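Local coordinates for interferon-activable protein 202 (Mus musculus, PDB 4L5R), which binds double-stranded DNA through its first HIN-200 domain without sequence specificity and restrains inflammation by preventing activation of the AIM2 inflammasome, at residues A[2-6]-A[30-35]; A[6-12]-A[72-76]; A[128-132]-A[143-147]; A[152-158]-A[185-191]. All coordinates share one frame; numbering follows the deposited sequence.

The chain folds into two OB-type halves, and each contact stays within one of them. Interaction 1 brings the N-terminal loop 2-6 to the hairpin turn 30-35. Interaction 2 carries on from the shared Ile6 and pairs 6-12 with strand 67-76. Their segments alternate along the chain, so the two loops they close cross. Further on, interaction 3 closes the short hairpin between strands 124-136 and 141-146. Interaction 4 follows in series and ties strand 151-156 to 186-188. Strand 141-146 bonds to 151-156, which puts interactions 3 and 4 in one sheet. Interactions 1 and 4 touch where Tyr30 packs on Asn191, joining the two halves.

Interaction 1: residues A[2-6]-A[30-35]; sequences PKKNI and YKEGKE. With nucleotides of chain C; nucleotides of chain B.
Glu35 is held by Lys4 and Asn5 where the N-terminal loop meets a beta hairpin of the first OB fold. The hairpin joins strands 17-30 and 35-43. It carries a type I' turn from Lys31 to Lys34 and a classic beta bulge, in which Lys34 and Glu35 face Tyr30. Residues 3-6 form a type II turn.

The Glu35 chain bends at chi2 (-77°), which brings its carboxylate to both partners. Lys4 NZ makes a salt bridge to Glu35 OE1 at 2.6 Å. Asn5 ND2 gives a nearly straight hydrogen bond to Glu35 OE2 at 2.9 Å. Both donors sit well above the carboxylate plane. The bond leaves Asn5 in the plane of its own amide, and the amide and carboxylate planes stand 76° apart. Lys4 NZ also bonds to Asn5 OD1 at 3.0 Å, so both ends of the amide are used and its rotation is fixed. With an alanine here instead of Glu35, Lys4 NZ would probably lose its countercharge beside the like-charged Lys31, and Asn5 ND2 its acceptor, leaving the amide less firmly held.

Tyr30 OH lies 3.5 Å from Asn5 CG, with ring and amide planes 65° apart. A water links this hydroxyl to Asn5 O. Another water joins Asn5 OD1 to Lys31 NZ. A sodium ion is bound close to the Asn5 side chain.

Both segments face DNA. The Lys31 chain runs along a phosphate of DT5 of chain B. On the other strand, Lys3 NZ bonds to OP1 of DG17 of chain C at 2.5 Å.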
# COMPACT_ATOMS: atom_id res chain seq x y z
N PRO A 2 -14.78 6.52 15.94
CA PRO A 2 -14.91 5.47 14.92
C PRO A 2 -14.05 5.72 13.68
O PRO A 2 -13.66 4.76 13.01
CB PRO A 2 -16.41 5.50 14.56
CG PRO A 2 -16.89 6.84 15.01
CD PRO A 2 -16.07 7.19 16.21
N LYS A 3 -13.75 6.98 13.39
CA LYS A 3 -12.95 7.32 12.20
C LYS A 3 -11.47 7.57 12.51
O LYS A 3 -10.74 8.06 11.65
CB LYS A 3 -13.54 8.53 11.48
CG LYS A 3 -14.46 8.18 10.32
CD LYS A 3 -14.22 9.10 9.13
CE LYS A 3 -14.86 8.53 7.86
NZ LYS A 3 -14.77 9.46 6.70
N LYS A 4 -11.03 7.24 13.72
CA LYS A 4 -9.64 7.46 14.13
C LYS A 4 -8.66 6.89 13.10
O LYS A 4 -8.77 5.72 12.71
CB LYS A 4 -9.38 6.82 15.49
CG LYS A 4 -8.49 7.64 16.43
CD LYS A 4 -7.10 7.87 15.86
CE LYS A 4 -6.22 8.62 16.86
NZ LYS A 4 -4.88 8.98 16.29
N ASN A 5 -7.71 7.72 12.67
CA ASN A 5 -6.68 7.33 11.71
C ASN A 5 -7.14 7.05 10.28
O ASN A 5 -6.31 6.80 9.41
CB ASN A 5 -5.87 6.14 12.24
CG ASN A 5 -4.95 6.52 13.38
OD1 ASN A 5 -4.68 7.70 13.60
ND2 ASN A 5 -4.48 5.53 14.11
N ILE A 6 -8.45 7.10 10.04
CA ILE A 6 -8.97 6.85 8.69
C ILE A 6 -8.78 8.06 7.77
O ILE A 6 -8.85 9.20 8.22
CB ILE A 6 -10.46 6.46 8.71
CG1 ILE A 6 -10.67 5.20 9.55
CG2 ILE A 6 -10.98 6.23 7.28
CD1 ILE A 6 -9.94 3.98 9.03
N TYR A 30 4.24 5.84 12.02
CA TYR A 30 4.12 6.98 11.12
C TYR A 30 3.55 8.16 11.93
O TYR A 30 3.39 8.06 13.15
CB TYR A 30 3.25 6.62 9.90
CG TYR A 30 1.79 6.45 10.23
CD1 TYR A 30 1.34 5.32 10.90
CD2 TYR A 30 0.88 7.45 9.94
CE1 TYR A 30 0.00 5.17 11.24
CE2 TYR A 30 -0.45 7.32 10.27
CZ TYR A 30 -0.88 6.19 10.92
OH TYR A 30 -2.21 6.09 11.25
N LYS A 31 3.27 9.28 11.27
CA LYS A 31 2.79 10.47 11.97
C LYS A 31 3.76 10.92 13.07
O LYS A 31 3.36 11.18 14.22
CB LYS A 31 1.39 10.22 12.55
CG LYS A 31 0.51 11.47 12.58
CD LYS A 31 -0.90 11.15 13.07
CE LYS A 31 -1.72 12.43 13.23
NZ LYS A 31 -3.00 12.20 13.98
N GLU A 32 5.04 11.01 12.72
CA GLU A 32 6.09 11.42 13.64
C GLU A 32 6.11 10.60 14.93
O GLU A 32 6.18 11.15 16.03
CB GLU A 32 5.99 12.91 13.97
CG GLU A 32 6.22 13.82 12.77
N GLY A 33 6.04 9.28 14.79
CA GLY A 33 6.16 8.37 15.91
C GLY A 33 4.91 8.16 16.75
O GLY A 33 4.96 7.44 17.75
N LYS A 34 3.80 8.77 16.35
CA LYS A 34 2.59 8.77 17.17
C LYS A 34 1.61 7.62 16.89
O LYS A 34 0.78 7.31 17.73
CB LYS A 34 1.86 10.11 17.04
CG LYS A 34 2.64 11.32 17.51
CD LYS A 34 1.72 12.53 17.63
CE LYS A 34 2.25 13.72 16.85
NZ LYS A 34 2.33 13.46 15.39
N GLU A 35 1.69 7.01 15.71
CA GLU A 35 0.78 5.92 15.37
C GLU A 35 1.52 4.78 14.68
O GLU A 35 2.65 4.97 14.22
CB GLU A 35 -0.34 6.43 14.46
CG GLU A 35 -1.08 7.64 14.99
CD GLU A 35 -2.08 7.29 16.09
OE1 GLU A 35 -2.43 8.20 16.87
OE2 GLU A 35 -2.52 6.12 16.16
P DG C 17 -14.49 13.41 6.90
OP1 DG C 17 -14.27 11.96 6.67
OP2 DG C 17 -15.82 14.01 6.64
O5' DG C 17 -14.10 13.75 8.40
C5' DG C 17 -12.79 13.44 8.83
C4' DG C 17 -12.61 13.90 10.26
O4' DG C 17 -12.16 15.27 10.29
C3' DG C 17 -13.88 13.82 11.10
O3' DG C 17 -13.52 13.23 12.33
C2' DG C 17 -14.32 15.28 11.24
C1' DG C 17 -12.99 16.03 11.14
N9 DG C 17 -13.10 17.37 10.56
C8 DG C 17 -13.96 17.79 9.57
N7 DG C 17 -13.81 19.05 9.27
C5 DG C 17 -12.79 19.49 10.09
C6 DG C 17 -12.19 20.77 10.21
O6 DG C 17 -12.46 21.80 9.59
N1 DG C 17 -11.18 20.78 11.18
C2 DG C 17 -10.81 19.69 11.93
N2 DG C 17 -9.82 19.87 12.82
N3 DG C 17 -11.36 18.49 11.83
C4 DG C 17 -12.34 18.46 10.89
P DT B 5 -1.27 13.33 9.23
OP1 DT B 5 -1.42 11.86 9.41
OP2 DT B 5 0.05 13.97 9.46
O5' DT B 5 -1.73 13.76 7.75
C5' DT B 5 -3.05 13.50 7.31
C4' DT B 5 -3.29 14.18 5.98
O4' DT B 5 -3.51 15.60 6.17
C3' DT B 5 -2.14 14.05 4.97
O3' DT B 5 -2.59 13.15 3.95
C2' DT B 5 -1.91 15.47 4.46
C1' DT B 5 -3.16 16.20 4.95
N1 DT B 5 -3.01 17.68 5.14
C2 DT B 5 -3.88 18.50 4.48
O2 DT B 5 -4.77 18.10 3.74
N3 DT B 5 -3.68 19.83 4.72
C4 DT B 5 -2.72 20.43 5.51
O4 DT B 5 -2.65 21.66 5.62
C5 DT B 5 -1.84 19.51 6.18
C7 DT B 5 -0.75 20.02 7.08
C6 DT B 5 -2.02 18.19 5.97
O HOH W 1 -3.83 7.55 9.45
O HOH W 2 -4.14 10.19 12.65

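Interaction 2: residues A[6-12]-A[72-76]; sequences ISKGAVL and KYFNS. With nucleotides of chain C.
The Phe74 ring lies between Ile6 and Leu12 at an antiparallel strand pair on the edge of the first OB fold. Ile6 CG1 makes a CH-pi contact over one face, 4.0 Å from the Phe74 centroid. Leu12 CD1 sits over the opposite face, 4.1 Å from the same Phe74 centroid. With CG1 anti to the carbonyl carbon (chi1 -59°), Ile6 crosses the ring at about a right angle. The Ala10 carbonyl oxygen lies at the ring edge.

The backbone sets this register. Val11 and Asn75 form a hydrogen-bonded pair. Val11 N gives a straight bond to Asn75 O at 2.9 Å, and Asn75 N returns a more bent one to Val11 O at 2.8 Å. Leu12 and Phe74 form the next, non-hydrogen-bonded pair.

Farther out, Ala10 CB packs on Ser76 CB at 3.9 Å. Ser7 OG hydrogen-bonds to Glu81 OE2, and Asn75 OD1 to Gly78 N. A type II turn from Ser7 to Ala10, with Gly9 at positive phi, presents Lys8 to the DNA. The Lys8 chain bends at chi3 and chi4 across the sugar of DC16 of chain C. Its NZ bonds to O2 of DT15 of chain C at 3.0 Å.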
# COMPACT_ATOMS: atom_id res chain seq x y z
N ILE A 6 -8.45 7.10 10.04
CA ILE A 6 -8.97 6.85 8.69
C ILE A 6 -8.78 8.06 7.77
O ILE A 6 -8.85 9.20 8.22
CB ILE A 6 -10.46 6.46 8.71
CG1 ILE A 6 -10.67 5.20 9.55
CG2 ILE A 6 -10.98 6.23 7.28
CD1 ILE A 6 -9.94 3.98 9.03
N SER A 7 -8.55 7.81 6.49
CA SER A 7 -8.32 8.89 5.52
C SER A 7 -9.56 9.76 5.31
O SER A 7 -10.69 9.30 5.48
CB SER A 7 -7.83 8.32 4.18
OG SER A 7 -6.51 7.80 4.29
N LYS A 8 -9.33 11.01 4.92
CA LYS A 8 -10.41 11.95 4.61
C LYS A 8 -11.34 11.40 3.54
O LYS A 8 -10.89 10.90 2.51
CB LYS A 8 -9.84 13.29 4.14
CG LYS A 8 -9.04 14.06 5.19
CD LYS A 8 -8.65 15.44 4.69
CE LYS A 8 -7.63 15.37 3.55
NZ LYS A 8 -8.02 16.25 2.41
N GLY A 9 -12.65 11.52 3.78
CA GLY A 9 -13.64 11.15 2.79
C GLY A 9 -13.91 9.66 2.63
O GLY A 9 -14.66 9.26 1.73
N ALA A 10 -13.31 8.84 3.48
CA ALA A 10 -13.47 7.39 3.34
C ALA A 10 -14.89 6.96 3.69
O ALA A 10 -15.56 7.58 4.52
CB ALA A 10 -12.46 6.65 4.20
N VAL A 11 -15.35 5.91 3.02
CA VAL A 11 -16.71 5.40 3.17
C VAL A 11 -16.77 4.13 4.01
O VAL A 11 -16.10 3.14 3.72
CB VAL A 11 -17.34 5.10 1.80
CG1 VAL A 11 -18.72 4.47 1.99
CG2 VAL A 11 -17.41 6.36 0.97
N LEU A 12 -17.59 4.17 5.05
CA LEU A 12 -17.79 3.01 5.91
C LEU A 12 -18.62 1.92 5.24
O LEU A 12 -19.68 2.19 4.69
CB LEU A 12 -18.46 3.44 7.22
CG LEU A 12 -18.84 2.31 8.17
CD1 LEU A 12 -17.61 1.59 8.68
CD2 LEU A 12 -19.70 2.82 9.34
N LYS A 72 -17.34 -3.34 8.85
CA LYS A 72 -17.13 -2.03 9.45
C LYS A 72 -15.70 -1.55 9.15
O LYS A 72 -15.00 -1.03 10.02
CB LYS A 72 -17.44 -2.06 10.95
CG LYS A 72 -18.91 -2.39 11.25
CD LYS A 72 -19.17 -2.51 12.75
CE LYS A 72 -19.14 -1.15 13.43
NZ LYS A 72 -18.68 -1.24 14.85
N TYR A 73 -15.29 -1.76 7.91
CA TYR A 73 -14.04 -1.24 7.40
C TYR A 73 -14.39 -0.05 6.51
O TYR A 73 -15.56 0.17 6.18
CB TYR A 73 -13.32 -2.31 6.58
CG TYR A 73 -14.10 -2.75 5.34
CD1 TYR A 73 -15.05 -3.76 5.42
CD2 TYR A 73 -13.89 -2.14 4.11
CE1 TYR A 73 -15.77 -4.16 4.29
CE2 TYR A 73 -14.60 -2.53 2.97
CZ TYR A 73 -15.54 -3.54 3.08
OH TYR A 73 -16.25 -3.92 1.96
N PHE A 74 -13.38 0.72 6.12
CA PHE A 74 -13.61 1.90 5.30
C PHE A 74 -13.00 1.71 3.93
O PHE A 74 -12.07 0.91 3.74
CB PHE A 74 -12.99 3.14 5.95
CG PHE A 74 -13.66 3.55 7.23
CD1 PHE A 74 -13.34 2.93 8.43
CD2 PHE A 74 -14.61 4.57 7.24
CE1 PHE A 74 -13.96 3.31 9.61
CE2 PHE A 74 -15.23 4.95 8.42
CZ PHE A 74 -14.91 4.32 9.61
N ASN A 75 -13.52 2.46 2.97
CA ASN A 75 -13.03 2.39 1.61
C ASN A 75 -12.64 3.79 1.20
O ASN A 75 -13.48 4.70 1.15
CB ASN A 75 -14.10 1.83 0.68
CG ASN A 75 -13.60 1.68 -0.75
OD1 ASN A 75 -12.94 2.57 -1.29
ND2 ASN A 75 -13.90 0.54 -1.37
N SER A 76 -11.35 3.98 0.94
CA SER A 76 -10.82 5.29 0.59
C SER A 76 -10.31 5.27 -0.84
O SER A 76 -9.20 4.82 -1.12
CB SER A 76 -9.72 5.70 1.57
OG SER A 76 -9.17 6.95 1.21
P DC C 16 -14.75 17.55 1.71
OP1 DC C 16 -15.42 16.59 0.80
OP2 DC C 16 -15.42 18.81 2.11
O5' DC C 16 -14.38 16.78 3.06
C5' DC C 16 -13.40 15.77 3.02
C4' DC C 16 -12.73 15.70 4.37
O4' DC C 16 -12.02 16.93 4.65
C3' DC C 16 -13.69 15.49 5.53
O3' DC C 16 -13.40 14.21 6.04
C2' DC C 16 -13.38 16.63 6.52
C1' DC C 16 -12.01 17.11 6.04
N1 DC C 16 -11.66 18.54 6.30
C2 DC C 16 -10.63 18.83 7.21
O2 DC C 16 -10.06 17.90 7.79
N3 DC C 16 -10.29 20.12 7.44
C4 DC C 16 -10.92 21.10 6.80
N4 DC C 16 -10.55 22.36 7.06
C5 DC C 16 -11.97 20.83 5.86
C6 DC C 16 -12.30 19.55 5.64
P DT C 15 -12.64 22.96 -1.38
OP1 DT C 15 -13.72 22.67 -2.35
OP2 DT C 15 -12.79 24.08 -0.43
O5' DT C 15 -12.35 21.65 -0.50
C5' DT C 15 -12.03 20.42 -1.12
C4' DT C 15 -11.78 19.38 -0.04
O4' DT C 15 -10.61 19.75 0.72
C3' DT C 15 -12.93 19.26 0.96
O3' DT C 15 -13.32 17.92 1.08
C2' DT C 15 -12.35 19.78 2.28
C1' DT C 15 -10.86 19.53 2.09
N1 DT C 15 -10.00 20.44 2.92
C2 DT C 15 -9.10 19.88 3.80
O2 DT C 15 -8.95 18.68 3.93
N3 DT C 15 -8.37 20.79 4.51
C4 DT C 15 -8.45 22.16 4.44
O4 DT C 15 -7.74 22.88 5.14
C5 DT C 15 -9.41 22.68 3.51
C7 DT C 15 -9.59 24.17 3.35
C6 DT C 15 -10.14 21.81 2.80

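Interaction 3: residues A[128-132]-A[143-147]; sequences VFAVE and FKIKD
Ile145 CD1 presses on the face of the Phe129 ring, and this is the tight, buried side of the contact. The methyl lies 3.7 Å from the centroid of the Phe129 ring. It is offset toward the rim, and its closest ring atom is Phe129 CG. In Ile145, CG1 stands between the backbone N and the carbonyl carbon (chi1 58°), a rotamer that turns the CD1 arm over the ring. Val131 lies on this face of the sheet too, with CG1 at the edge of the Phe143 ring.

The outer side is looser. Ala130 and Lys146 form an antiparallel hydrogen-bonded pair, but its two bonds are unequal. Lys146 N reaches Ala130 O at 3.1 Å, while Ala130 N to Lys146 O is weak at 3.5 Å. A water bridges the gap: it accepts from Ala130 N and donates to Lys146 O. Beyond it, Glu132 N gives a firm bond to Lys144 O at 2.8 Å.

The side chains of Glu132 and Lys144 lie alongside each other and point the same way. The Lys144 chain is fully extended, and its NZ forms a salt bridge to Glu132 OE2 at 2.9 Å, weak as a hydrogen bond.

The N-to-C directions of strands 128-131 and 143-146 make 113°, far from the 180° of a flat antiparallel pair, and the chain turns a corner at Glu132. Such a strongly coiled antiparallel hairpin, apolar within and charged outside, is characteristic of the OB-fold barrel, here the second of the domain.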
# COMPACT_ATOMS: atom_id res chain seq x y z
N VAL A 128 7.10 -2.40 -7.51
CA VAL A 128 8.51 -2.78 -7.35
C VAL A 128 9.24 -2.26 -8.59
O VAL A 128 8.81 -2.54 -9.74
CB VAL A 128 8.64 -4.30 -7.30
CG1 VAL A 128 10.10 -4.71 -7.20
CG2 VAL A 128 7.81 -4.88 -6.15
N PHE A 129 10.31 -1.51 -8.38
CA PHE A 129 11.01 -0.86 -9.51
C PHE A 129 12.52 -0.97 -9.38
O PHE A 129 13.07 -0.90 -8.26
CB PHE A 129 10.67 0.63 -9.55
CG PHE A 129 9.21 0.94 -9.57
CD1 PHE A 129 8.50 1.05 -8.38
CD2 PHE A 129 8.54 1.12 -10.77
CE1 PHE A 129 7.15 1.34 -8.40
CE2 PHE A 129 7.19 1.42 -10.80
CZ PHE A 129 6.50 1.54 -9.60
N ALA A 130 13.19 -1.09 -10.51
CA ALA A 130 14.65 -1.04 -10.53
C ALA A 130 15.11 0.36 -10.11
O ALA A 130 14.43 1.35 -10.37
CB ALA A 130 15.17 -1.39 -11.92
N VAL A 131 16.27 0.43 -9.46
CA VAL A 131 16.80 1.70 -8.98
C VAL A 131 18.00 2.11 -9.84
O VAL A 131 18.95 1.35 -10.00
CB VAL A 131 17.27 1.61 -7.52
CG1 VAL A 131 18.00 2.89 -7.12
CG2 VAL A 131 16.09 1.37 -6.59
N GLU A 132 17.94 3.31 -10.40
CA GLU A 132 19.05 3.83 -11.19
C GLU A 132 19.97 4.67 -10.31
O GLU A 132 21.19 4.54 -10.38
CB GLU A 132 18.53 4.68 -12.35
CG GLU A 132 19.54 5.65 -12.91
CD GLU A 132 19.75 5.47 -14.39
OE1 GLU A 132 20.60 4.64 -14.77
OE2 GLU A 132 19.05 6.15 -15.17
N PHE A 143 15.20 9.10 -5.27
CA PHE A 143 15.60 7.97 -6.09
C PHE A 143 15.24 8.32 -7.52
O PHE A 143 14.30 9.06 -7.76
CB PHE A 143 14.79 6.71 -5.75
CG PHE A 143 14.97 6.21 -4.34
CD1 PHE A 143 14.21 6.72 -3.31
CD2 PHE A 143 15.88 5.20 -4.07
CE1 PHE A 143 14.35 6.24 -2.02
CE2 PHE A 143 16.03 4.72 -2.76
CZ PHE A 143 15.27 5.24 -1.74
N LYS A 144 16.01 7.78 -8.46
CA LYS A 144 15.55 7.71 -9.84
C LYS A 144 15.25 6.25 -10.07
O LYS A 144 16.16 5.41 -10.04
CB LYS A 144 16.65 8.19 -10.79
CG LYS A 144 16.27 8.11 -12.25
CD LYS A 144 17.44 8.61 -13.12
CE LYS A 144 17.13 8.49 -14.59
NZ LYS A 144 18.31 8.95 -15.43
N ILE A 145 13.97 5.92 -10.24
CA ILE A 145 13.60 4.55 -10.56
C ILE A 145 13.27 4.43 -12.05
O ILE A 145 13.00 5.42 -12.71
CB ILE A 145 12.41 4.06 -9.71
CG1 ILE A 145 11.18 4.96 -9.90
CG2 ILE A 145 12.81 4.01 -8.23
CD1 ILE A 145 9.86 4.35 -9.32
N LYS A 146 13.31 3.21 -12.56
CA LYS A 146 13.11 3.00 -13.99
C LYS A 146 12.56 1.62 -14.27
O LYS A 146 12.67 0.71 -13.44
CB LYS A 146 14.44 3.16 -14.73
CG LYS A 146 15.46 2.11 -14.35
CD LYS A 146 16.67 2.15 -15.27
CE LYS A 146 17.71 1.12 -14.87
NZ LYS A 146 18.85 1.09 -15.83
N ASP A 147 11.96 1.47 -15.44
CA ASP A 147 11.70 0.17 -16.01
C ASP A 147 12.28 0.21 -17.43
O ASP A 147 12.99 1.16 -17.78
CB ASP A 147 10.20 -0.20 -15.96
CG ASP A 147 9.29 0.84 -16.61
OD1 ASP A 147 9.71 1.49 -17.60
OD2 ASP A 147 8.13 1.00 -16.16
O HOH W 3 11.60 -1.66 -12.96

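Interaction 4: residues A[152-158]-A[185-191]; sequences IKVVWDK and PILHSGN. With nucleotides of chain B.
The His188 ring has the Val155 carbonyl oxygen over one face and Asp157 OD2 at its edge, in the ring plane. Asp157 OD2 is 3.2 Å from His188 NE2, and the carboxylate is turned 79° from the ring. Val155 CG1 touches His188 CD2 at 3.6 Å. On the far side of the imidazole, ND1 bonds in plane to Ser189 O at 2.8 Å, which fixes the ring's rotation. A leucine in place of His188 would probably leave Ser189 O without this donor and Asp157 without its polar neighbour. The Trp156 indole has Lys158 CB over one face, and its NE1 bonds to the backbone oxygen of Gln160.

These groups stand on a parallel strand pair of the second OB fold. Leu187 N bonds to Lys153 O, Val155 N to Leu187 O, and Ser189 N to Val155 O. Ile152 CD1 packs on Leu187 CG at 3.9 Å on the core side.

Past the strands, Ser189 OG accepts from Asp157 N at 2.9 Å. The extended Lys158 chain brings NZ to Asn191 O at 2.8 Å, and Ser193 O is its second partner. Asn191 N in turn bonds to OP2 of DG6 of chain B at 2.8 Å, and Asn191 ND2 to OP1 of DT5 of chain B at 2.9 Å. Lys158 thus backs a DNA-binding residue as second shell. Both bonds end on phosphate oxygens, consistent with DNA binding that ignores base sequence.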
# COMPACT_ATOMS: atom_id res chain seq x y z
N ILE A 152 11.36 7.75 -13.41
CA ILE A 152 10.63 8.76 -12.69
C ILE A 152 11.33 9.01 -11.35
O ILE A 152 11.98 8.12 -10.80
CB ILE A 152 9.14 8.36 -12.49
CG1 ILE A 152 8.33 9.54 -11.94
CG2 ILE A 152 9.02 7.13 -11.62
CD1 ILE A 152 6.81 9.29 -11.84
N LYS A 153 11.23 10.23 -10.84
CA LYS A 153 11.85 10.56 -9.56
C LYS A 153 10.95 10.17 -8.39
O LYS A 153 9.74 10.38 -8.43
CB LYS A 153 12.13 12.06 -9.50
CG LYS A 153 12.89 12.51 -8.28
CD LYS A 153 12.73 14.01 -8.14
CE LYS A 153 14.01 14.67 -7.74
NZ LYS A 153 13.81 16.14 -7.70
N VAL A 154 11.54 9.58 -7.36
CA VAL A 154 10.83 9.29 -6.12
C VAL A 154 11.39 10.19 -5.03
O VAL A 154 12.60 10.26 -4.83
CB VAL A 154 11.01 7.82 -5.71
CG1 VAL A 154 10.30 7.53 -4.38
CG2 VAL A 154 10.46 6.88 -6.82
N VAL A 155 10.48 10.89 -4.35
CA VAL A 155 10.83 11.77 -3.24
C VAL A 155 10.27 11.24 -1.92
O VAL A 155 9.05 11.19 -1.73
CB VAL A 155 10.33 13.22 -3.49
CG1 VAL A 155 10.60 14.11 -2.27
CG2 VAL A 155 11.01 13.81 -4.75
N TRP A 156 11.17 10.84 -1.03
CA TRP A 156 10.83 10.41 0.32
C TRP A 156 11.15 11.56 1.28
O TRP A 156 12.32 11.92 1.49
CB TRP A 156 11.61 9.13 0.67
CG TRP A 156 11.50 8.67 2.10
CD1 TRP A 156 12.37 8.94 3.12
CD2 TRP A 156 10.46 7.84 2.67
NE1 TRP A 156 11.95 8.33 4.28
CE2 TRP A 156 10.78 7.66 4.03
CE3 TRP A 156 9.31 7.25 2.15
CZ2 TRP A 156 9.98 6.90 4.88
CZ3 TRP A 156 8.50 6.50 3.01
CH2 TRP A 156 8.85 6.33 4.36
N ASP A 157 10.08 12.13 1.84
CA ASP A 157 10.10 13.41 2.53
C ASP A 157 10.02 13.24 4.04
O ASP A 157 10.15 14.21 4.78
CB ASP A 157 8.87 14.22 2.09
CG ASP A 157 9.22 15.60 1.61
OD1 ASP A 157 10.39 15.81 1.22
OD2 ASP A 157 8.33 16.48 1.62
N LYS A 158 9.75 12.02 4.49
CA LYS A 158 9.64 11.76 5.92
C LYS A 158 11.01 11.95 6.56
O LYS A 158 12.03 11.48 6.05
CB LYS A 158 9.11 10.34 6.17
CG LYS A 158 7.65 10.13 5.75
CD LYS A 158 7.16 8.71 6.10
CE LYS A 158 5.66 8.58 5.96
NZ LYS A 158 5.12 7.22 6.39
N PRO A 185 6.46 14.83 -13.73
CA PRO A 185 5.73 14.07 -12.71
C PRO A 185 6.72 13.35 -11.80
O PRO A 185 7.82 13.00 -12.23
CB PRO A 185 4.93 13.05 -13.52
CG PRO A 185 4.84 13.62 -14.90
CD PRO A 185 6.12 14.39 -15.10
N ILE A 186 6.33 13.11 -10.55
CA ILE A 186 7.18 12.41 -9.61
C ILE A 186 6.30 11.60 -8.68
O ILE A 186 5.09 11.80 -8.65
CB ILE A 186 8.00 13.38 -8.73
CG1 ILE A 186 7.06 14.23 -7.88
CG2 ILE A 186 8.93 14.27 -9.58
CD1 ILE A 186 7.78 15.12 -6.87
N LEU A 187 6.91 10.72 -7.91
CA LEU A 187 6.19 10.03 -6.84
C LEU A 187 6.69 10.59 -5.52
O LEU A 187 7.90 10.59 -5.27
CB LEU A 187 6.46 8.54 -6.91
CG LEU A 187 6.12 7.91 -8.24
CD1 LEU A 187 6.45 6.42 -8.19
CD2 LEU A 187 4.64 8.16 -8.54
N HIS A 188 5.78 11.07 -4.69
CA HIS A 188 6.13 11.76 -3.45
C HIS A 188 5.52 11.02 -2.26
O HIS A 188 4.39 10.52 -2.33
CB HIS A 188 5.62 13.21 -3.49
CG HIS A 188 6.22 14.11 -2.45
ND1 HIS A 188 5.82 14.09 -1.13
CD2 HIS A 188 7.18 15.06 -2.55
CE1 HIS A 188 6.52 14.99 -0.45
NE2 HIS A 188 7.35 15.59 -1.29
N SER A 189 6.26 10.94 -1.16
CA SER A 189 5.74 10.24 0.01
C SER A 189 4.55 10.99 0.60
O SER A 189 4.41 12.20 0.42
CB SER A 189 6.83 10.07 1.06
OG SER A 189 7.37 11.33 1.42
N GLY A 190 3.71 10.25 1.33
CA GLY A 190 2.60 10.81 2.09
C GLY A 190 2.59 10.20 3.48
O GLY A 190 3.49 9.43 3.83
N ASN A 191 1.59 10.51 4.30
CA ASN A 191 1.67 10.08 5.69
C ASN A 191 1.82 8.56 5.84
O ASN A 191 2.52 8.11 6.74
CB ASN A 191 0.55 10.64 6.56
CG ASN A 191 -0.80 10.13 6.16
OD1 ASN A 191 -1.00 9.69 5.02
ND2 ASN A 191 -1.75 10.17 7.09
P DG B 6 -1.57 12.57 2.86
OP1 DG B 6 -2.22 11.40 2.22
OP2 DG B 6 -0.24 12.44 3.49
O5' DG B 6 -1.48 13.74 1.77
C5' DG B 6 -2.62 14.01 0.94
C4' DG B 6 -2.38 15.29 0.16
O4' DG B 6 -2.62 16.43 1.03
C3' DG B 6 -0.96 15.43 -0.40
O3' DG B 6 -0.99 15.79 -1.78
C2' DG B 6 -0.40 16.58 0.41
C1' DG B 6 -1.69 17.38 0.56
N9 DG B 6 -1.54 18.57 1.38
C8 DG B 6 -0.84 18.75 2.55
N7 DG B 6 -0.87 19.98 3.00
C5 DG B 6 -1.63 20.66 2.05
C6 DG B 6 -2.02 22.01 1.99
O6 DG B 6 -1.76 22.92 2.79
N1 DG B 6 -2.79 22.27 0.85
C2 DG B 6 -3.14 21.33 -0.09
N2 DG B 6 -3.89 21.75 -1.13
N3 DG B 6 -2.79 20.06 -0.04
C4 DG B 6 -2.05 19.80 1.06
P DT B 5 -1.27 13.33 9.23
OP1 DT B 5 -1.42 11.86 9.41
OP2 DT B 5 0.05 13.97 9.46
O5' DT B 5 -1.73 13.76 7.75
C5' DT B 5 -3.05 13.50 7.31
C4' DT B 5 -3.29 14.18 5.98
O4' DT B 5 -3.51 15.60 6.17
C3' DT B 5 -2.14 14.05 4.97
O3' DT B 5 -2.59 13.15 3.95
C2' DT B 5 -1.91 15.47 4.46
C1' DT B 5 -3.16 16.20 4.95
N1 DT B 5 -3.01 17.68 5.14
C2 DT B 5 -3.88 18.50 4.48
O2 DT B 5 -4.77 18.10 3.74
N3 DT B 5 -3.68 19.83 4.72
C4 DT B 5 -2.72 20.43 5.51
O4 DT B 5 -2.65 21.66 5.62
C5 DT B 5 -1.84 19.51 6.18
C7 DT B 5 -0.75 20.02 7.08
C6 DT B 5 -2.02 18.19 5.97
O HOH W 4 10.48 12.46 -12.45